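PDB 4G0O: protein argonaute 5, which probably recognises the 5' nucleotide of small RNAs through its MID domain, so that the Argonaute is loaded with the proper guide in gene regulation. Local coordinates for residues Glu60-Arg72 and Ser89-Leu101. Numbering follows the deposited sequence.
With SO4 (sulfate ion), chain C.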
loop_
_atom_site.group_PDB
_atom_site.type_symbol
_atom_site.label_atom_id
_atom_site.label_comp_id
_atom_site.label_asym_id
_atom_site.label_seq_id
_atom_site.Cartn_x
_atom_site.Cartn_y
_atom_site.Cartn_z
ATOM N N GLU A 60 -9.334 -11.954 -10.695
ATOM C CA GLU A 60 -10.608 -11.712 -11.379
ATOM C C GLU A 60 -11.625 -11.029 -10.464
ATOM O O GLU A 60 -12.692 -10.612 -10.911
ATOM C CB GLU A 60 -11.197 -12.993 -12.010
ATOM C CG GLU A 60 -10.786 -14.321 -11.371
ATOM C CD GLU A 60 -9.364 -14.761 -11.725
ATOM O OE1 GLU A 60 -8.516 -14.757 -10.815
ATOM O OE2 GLU A 60 -9.102 -15.114 -12.895
ATOM N N HIS A 61 -11.285 -10.916 -9.186
ATOM C CA HIS A 61 -12.146 -10.249 -8.215
ATOM C C HIS A 61 -11.725 -8.798 -7.929
ATOM O O HIS A 61 -12.021 -8.278 -6.849
ATOM C CB HIS A 61 -12.144 -11.022 -6.893
ATOM C CG HIS A 61 -12.968 -12.269 -6.908
ATOM N ND1 HIS A 61 -14.087 -12.429 -6.113
ATOM C CD2 HIS A 61 -12.840 -13.420 -7.609
ATOM C CE1 HIS A 61 -14.613 -13.621 -6.335
ATOM N NE2 HIS A 61 -13.868 -14.245 -7.232
ATOM N N ILE A 62 -11.037 -8.151 -8.869
ATOM C CA ILE A 62 -10.494 -6.795 -8.626
ATOM C C ILE A 62 -11.611 -5.765 -8.394
ATOM O O ILE A 62 -11.628 -5.066 -7.385
ATOM C CB ILE A 62 -9.562 -6.331 -9.784
ATOM C CG1 ILE A 62 -8.192 -7.006 -9.673
ATOM C CG2 ILE A 62 -9.376 -4.815 -9.787
ATOM C CD1 ILE A 62 -7.389 -6.970 -10.951
ATOM N N GLU A 63 -12.552 -5.692 -9.326
ATOM C CA GLU A 63 -13.654 -4.744 -9.210
ATOM C C GLU A 63 -14.416 -4.965 -7.897
ATOM O O GLU A 63 -14.629 -4.022 -7.141
ATOM C CB GLU A 63 -14.585 -4.837 -10.430
ATOM C CG GLU A 63 -13.927 -4.504 -11.787
ATOM C CD GLU A 63 -13.209 -5.692 -12.444
ATOM O OE1 GLU A 63 -13.036 -5.671 -13.681
ATOM O OE2 GLU A 63 -12.804 -6.644 -11.739
ATOM N N GLU A 64 -14.775 -6.224 -7.624
ATOM C CA GLU A 64 -15.486 -6.630 -6.400
ATOM C C GLU A 64 -14.761 -6.281 -5.096
ATOM O O GLU A 64 -15.362 -5.711 -4.185
ATOM C CB GLU A 64 -15.765 -8.151 -6.417
ATOM C CG GLU A 64 -16.572 -8.675 -5.218
ATOM C CD GLU A 64 -15.855 -9.748 -4.376
ATOM O OE1 GLU A 64 -14.688 -9.522 -3.965
ATOM O OE2 GLU A 64 -16.477 -10.819 -4.113
ATOM N N ALA A 65 -13.484 -6.663 -5.001
ATOM C CA ALA A 65 -12.687 -6.461 -3.784
ATOM C C ALA A 65 -12.508 -4.987 -3.470
ATOM O O ALA A 65 -12.698 -4.556 -2.341
ATOM C CB ALA A 65 -11.318 -7.117 -3.930
ATOM N N LEU A 66 -12.149 -4.214 -4.483
ATOM C CA LEU A 66 -11.888 -2.797 -4.282
ATOM C C LEU A 66 -13.157 -2.107 -3.783
ATOM O O LEU A 66 -13.121 -1.344 -2.817
ATOM C CB LEU A 66 -11.402 -2.174 -5.595
ATOM C CG LEU A 66 -9.908 -1.899 -5.827
ATOM C CD1 LEU A 66 -8.966 -2.457 -4.725
ATOM C CD2 LEU A 66 -9.488 -2.373 -7.211
ATOM N N LEU A 67 -14.287 -2.396 -4.417
ATOM C CA LEU A 67 -15.536 -1.751 -4.011
ATOM C C LEU A 67 -15.974 -2.236 -2.635
ATOM O O LEU A 67 -16.559 -1.485 -1.863
ATOM C CB LEU A 67 -16.648 -1.945 -5.045
ATOM C CG LEU A 67 -17.972 -1.257 -4.660
ATOM C CD1 LEU A 67 -17.861 0.253 -4.796
ATOM C CD2 LEU A 67 -19.154 -1.797 -5.465
ATOM N N ASP A 68 -15.668 -3.484 -2.310
ATOM C CA ASP A 68 -16.001 -4.009 -0.984
ATOM C C ASP A 68 -15.197 -3.272 0.084
ATOM O O ASP A 68 -15.737 -2.815 1.093
ATOM C CB ASP A 68 -15.701 -5.508 -0.915
ATOM C CG ASP A 68 -15.982 -6.102 0.452
ATOM O OD1 ASP A 68 -15.124 -6.866 0.946
ATOM O OD2 ASP A 68 -17.063 -5.832 1.024
ATOM N N ILE A 69 -13.897 -3.150 -0.151
ATOM C CA ILE A 69 -13.000 -2.512 0.817
ATOM C C ILE A 69 -13.414 -1.071 1.037
ATOM O O ILE A 69 -13.432 -0.573 2.161
ATOM C CB ILE A 69 -11.569 -2.577 0.316
ATOM C CG1 ILE A 69 -11.019 -3.969 0.604
ATOM C CG2 ILE A 69 -10.706 -1.515 0.986
ATOM C CD1 ILE A 69 -10.257 -4.524 -0.504
ATOM N N HIS A 70 -13.783 -0.424 -0.060
ATOM C CA HIS A 70 -14.201 0.960 -0.040
ATOM C C HIS A 70 -15.477 1.186 0.754
ATOM O O HIS A 70 -15.599 2.206 1.421
ATOM C CB HIS A 70 -14.392 1.479 -1.457
ATOM C CG HIS A 70 -14.965 2.854 -1.514
ATOM N ND1 HIS A 70 -14.370 3.933 -0.898
ATOM C CD2 HIS A 70 -16.093 3.329 -2.101
ATOM C CE1 HIS A 70 -15.094 5.016 -1.120
ATOM N NE2 HIS A 70 -16.149 4.673 -1.846
ATOM N N LYS A 71 -16.432 0.256 0.675
ATOM C CA LYS A 71 -17.713 0.445 1.375
ATOM C C LYS A 71 -17.609 0.095 2.850
ATOM O O LYS A 71 -18.323 0.661 3.683
ATOM C CB LYS A 71 -18.860 -0.337 0.717
ATOM C CG LYS A 71 -19.175 0.139 -0.689
ATOM C CD LYS A 71 -20.472 -0.442 -1.236
ATOM C CE LYS A 71 -20.790 0.210 -2.572
ATOM N NZ LYS A 71 -22.152 -0.131 -3.067
ATOM N N ARG A 72 -16.701 -0.824 3.164
ATOM C CA ARG A 72 -16.501 -1.279 4.537
ATOM C C ARG A 72 -15.517 -0.384 5.240
ATOM O O ARG A 72 -15.364 -0.465 6.455
ATOM C CB ARG A 72 -15.990 -2.723 4.573
ATOM C CG ARG A 72 -16.946 -3.715 3.913
ATOM C CD ARG A 72 -16.694 -5.149 4.356
ATOM N NE ARG A 72 -15.609 -5.796 3.620
ATOM C CZ ARG A 72 -14.383 -5.955 4.108
ATOM N NH1 ARG A 72 -13.453 -6.558 3.386
ATOM N NH2 ARG A 72 -14.086 -5.509 5.322
ATOM N N SER A 89 -2.889 -5.325 -15.199
ATOM C CA SER A 89 -4.047 -4.889 -14.427
ATOM C C SER A 89 -3.840 -3.540 -13.735
ATOM O O SER A 89 -4.795 -2.958 -13.222
ATOM C CB SER A 89 -4.424 -5.946 -13.392
ATOM O OG SER A 89 -4.525 -7.226 -13.992
ATOM N N TYR A 90 -2.610 -3.039 -13.722
ATOM C CA TYR A 90 -2.285 -1.830 -12.947
ATOM C C TYR A 90 -3.132 -0.607 -13.316
ATOM O O TYR A 90 -3.605 0.118 -12.433
ATOM C CB TYR A 90 -0.790 -1.519 -13.053
ATOM C CG TYR A 90 -0.358 -0.190 -12.463
ATOM C CD1 TYR A 90 0.120 0.827 -13.281
ATOM C CD2 TYR A 90 -0.390 0.033 -11.094
ATOM C CE1 TYR A 90 0.536 2.044 -12.751
ATOM C CE2 TYR A 90 0.026 1.247 -10.556
ATOM C CZ TYR A 90 0.482 2.254 -11.392
ATOM O OH TYR A 90 0.891 3.469 -10.874
ATOM N N GLY A 91 -3.333 -0.378 -14.610
ATOM C CA GLY A 91 -4.188 0.715 -15.060
ATOM C C GLY A 91 -5.601 0.597 -14.519
ATOM O O GLY A 91 -6.144 1.556 -13.983
ATOM N N LYS A 92 -6.189 -0.588 -14.660
ATOM C CA LYS A 92 -7.497 -0.868 -14.099
ATOM C C LYS A 92 -7.551 -0.530 -12.599
ATOM O O LYS A 92 -8.472 0.165 -12.141
ATOM C CB LYS A 92 -7.868 -2.340 -14.315
ATOM C CG LYS A 92 -9.299 -2.646 -13.916
ATOM C CD LYS A 92 -9.528 -4.133 -13.598
ATOM C CE LYS A 92 -9.801 -4.972 -14.842
ATOM N NZ LYS A 92 -9.894 -6.430 -14.505
ATOM N N ILE A 93 -6.566 -1.008 -11.838
ATOM C CA ILE A 93 -6.572 -0.803 -10.388
ATOM C C ILE A 93 -6.463 0.664 -9.996
ATOM O O ILE A 93 -7.149 1.115 -9.079
ATOM C CB ILE A 93 -5.464 -1.618 -9.684
ATOM C CG1 ILE A 93 -5.675 -3.111 -9.940
ATOM C CG2 ILE A 93 -5.436 -1.329 -8.169
ATOM C CD1 ILE A 93 -4.563 -3.981 -9.411
ATOM N N LYS A 94 -5.607 1.416 -10.683
ATOM C CA LYS A 94 -5.414 2.820 -10.333
ATOM C C LYS A 94 -6.654 3.606 -10.681
ATOM O O LYS A 94 -7.097 4.456 -9.904
ATOM C CB LYS A 94 -4.232 3.413 -11.078
ATOM C CG LYS A 94 -2.899 2.859 -10.637
ATOM C CD LYS A 94 -2.228 3.768 -9.620
ATOM C CE LYS A 94 -2.363 3.244 -8.185
ATOM N NZ LYS A 94 -1.865 4.246 -7.181
ATOM N N ARG A 95 -7.194 3.322 -11.864
ATOM C CA ARG A 95 -8.427 3.941 -12.329
ATOM C C ARG A 95 -9.536 3.740 -11.288
ATOM O O ARG A 95 -10.205 4.686 -10.886
ATOM C CB ARG A 95 -8.840 3.365 -13.700
ATOM C CG ARG A 95 -10.287 3.691 -14.087
ATOM C CD ARG A 95 -10.715 3.112 -15.431
ATOM N NE ARG A 95 -10.744 1.647 -15.446
ATOM C CZ ARG A 95 -11.728 0.907 -14.940
ATOM N NH1 ARG A 95 -11.675 -0.422 -15.007
ATOM N NH2 ARG A 95 -12.770 1.489 -14.363
ATOM N N ILE A 96 -9.701 2.510 -10.825
ATOM C CA ILE A 96 -10.775 2.204 -9.883
ATOM C C ILE A 96 -10.552 2.936 -8.568
ATOM O O ILE A 96 -11.469 3.543 -8.009
ATOM C CB ILE A 96 -10.869 0.694 -9.629
ATOM C CG1 ILE A 96 -11.420 -0.011 -10.869
ATOM C CG2 ILE A 96 -11.737 0.405 -8.399
ATOM C CD1 ILE A 96 -11.252 -1.524 -10.829
ATOM N N CYS A 97 -9.321 2.887 -8.080
ATOM C CA CYS A 97 -9.001 3.531 -6.819
ATOM C C CYS A 97 -9.045 5.047 -6.922
ATOM O O CYS A 97 -9.765 5.722 -6.169
ATOM C CB CYS A 97 -7.620 3.091 -6.324
ATOM S SG CYS A 97 -7.548 1.347 -5.863
ATOM N N GLU A 98 -8.261 5.582 -7.846
ATOM C CA GLU A 98 -8.031 7.023 -7.878
ATOM C C GLU A 98 -9.241 7.769 -8.424
ATOM O O GLU A 98 -9.732 8.706 -7.798
ATOM C CB GLU A 98 -6.768 7.349 -8.679
ATOM C CG GLU A 98 -5.510 6.709 -8.081
ATOM C CD GLU A 98 -4.247 6.972 -8.899
ATOM O OE1 GLU A 98 -4.318 6.966 -10.150
ATOM O OE2 GLU A 98 -3.179 7.178 -8.278
ATOM N N THR A 99 -9.731 7.333 -9.576
ATOM C CA THR A 99 -10.837 8.008 -10.223
ATOM C C THR A 99 -12.201 7.535 -9.714
ATOM O O THR A 99 -13.055 8.353 -9.362
ATOM C CB THR A 99 -10.773 7.849 -11.764
ATOM O OG1 THR A 99 -10.948 6.472 -12.108
ATOM C CG2 THR A 99 -9.438 8.316 -12.300
ATOM N N GLU A 100 -12.419 6.222 -9.656
ATOM C CA GLU A 100 -13.774 5.743 -9.415
ATOM C C GLU A 100 -14.247 5.683 -7.959
ATOM O O GLU A 100 -15.368 6.105 -7.658
ATOM C CB GLU A 100 -14.045 4.456 -10.196
ATOM C CG GLU A 100 -14.605 4.761 -11.607
ATOM C CD GLU A 100 -13.921 3.963 -12.695
ATOM O OE1 GLU A 100 -13.600 2.784 -12.437
ATOM O OE2 GLU A 100 -13.707 4.502 -13.805
ATOM N N LEU A 101 -13.411 5.205 -7.043
ATOM C CA LEU A 101 -13.884 5.049 -5.666
ATOM C C LEU A 101 -13.365 6.147 -4.739
ATOM O O LEU A 101 -13.945 6.418 -3.674
ATOM C CB LEU A 101 -13.502 3.670 -5.138
ATOM C CG LEU A 101 -14.015 2.557 -6.052
ATOM C CD1 LEU A 101 -13.713 1.188 -5.465
ATOM C CD2 LEU A 101 -15.517 2.740 -6.322
HETATM S S SO4 C . 2.789 4.106 -7.646
HETATM O O1 SO4 C . 3.758 3.055 -7.976
HETATM O O2 SO4 C . 1.429 3.504 -7.623
HETATM O O3 SO4 C . 3.143 4.728 -6.358
HETATM O O4 SO4 C . 2.857 5.175 -8.654
#
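Leu66 is a knob in a hole on helix 90-101 lined by Ile93, Ile96, Cys97 and Leu101, an example of how two helices running in the same direction share a hydrophobic seam. Its CD2 lies 3.8 Å from Ile96 CG2, while its CG meets the sulfur of Cys97. One turn earlier, Ile62 sets CG2, anti to its backbone N, against both Ile96 CD1 (3.9 Å) and the aliphatic CD of Lys92; its CD1 reaches Ser89 CB. Lys92 bends at chi3 (-84°), its side chain crosses that of Glu63 at about a right angle, and its NZ meets Glu63 OE1 in a salt bridge at 3.3 Å, whose hydrogen bond is weak, at the exposed margin. At the other end Leu101 divides its branches: CD1 rests on the backbone carbonyl of Leu66, and CD2 touches Leu67 CD1 at 3.7 Å. Leu101 CB sits over one face of the His70 imidazole, offset toward the rim, in a CH-pi contact 4.1 Å from the centroid. The axes approach to 10.6 Å and cross at -30°. Ile93 and Cys97 touch strand 105-108 and Ile69 touches strand 55-56, so the pair forms neighbouring helices on the parallel sheet of the Rossmann-like MID fold.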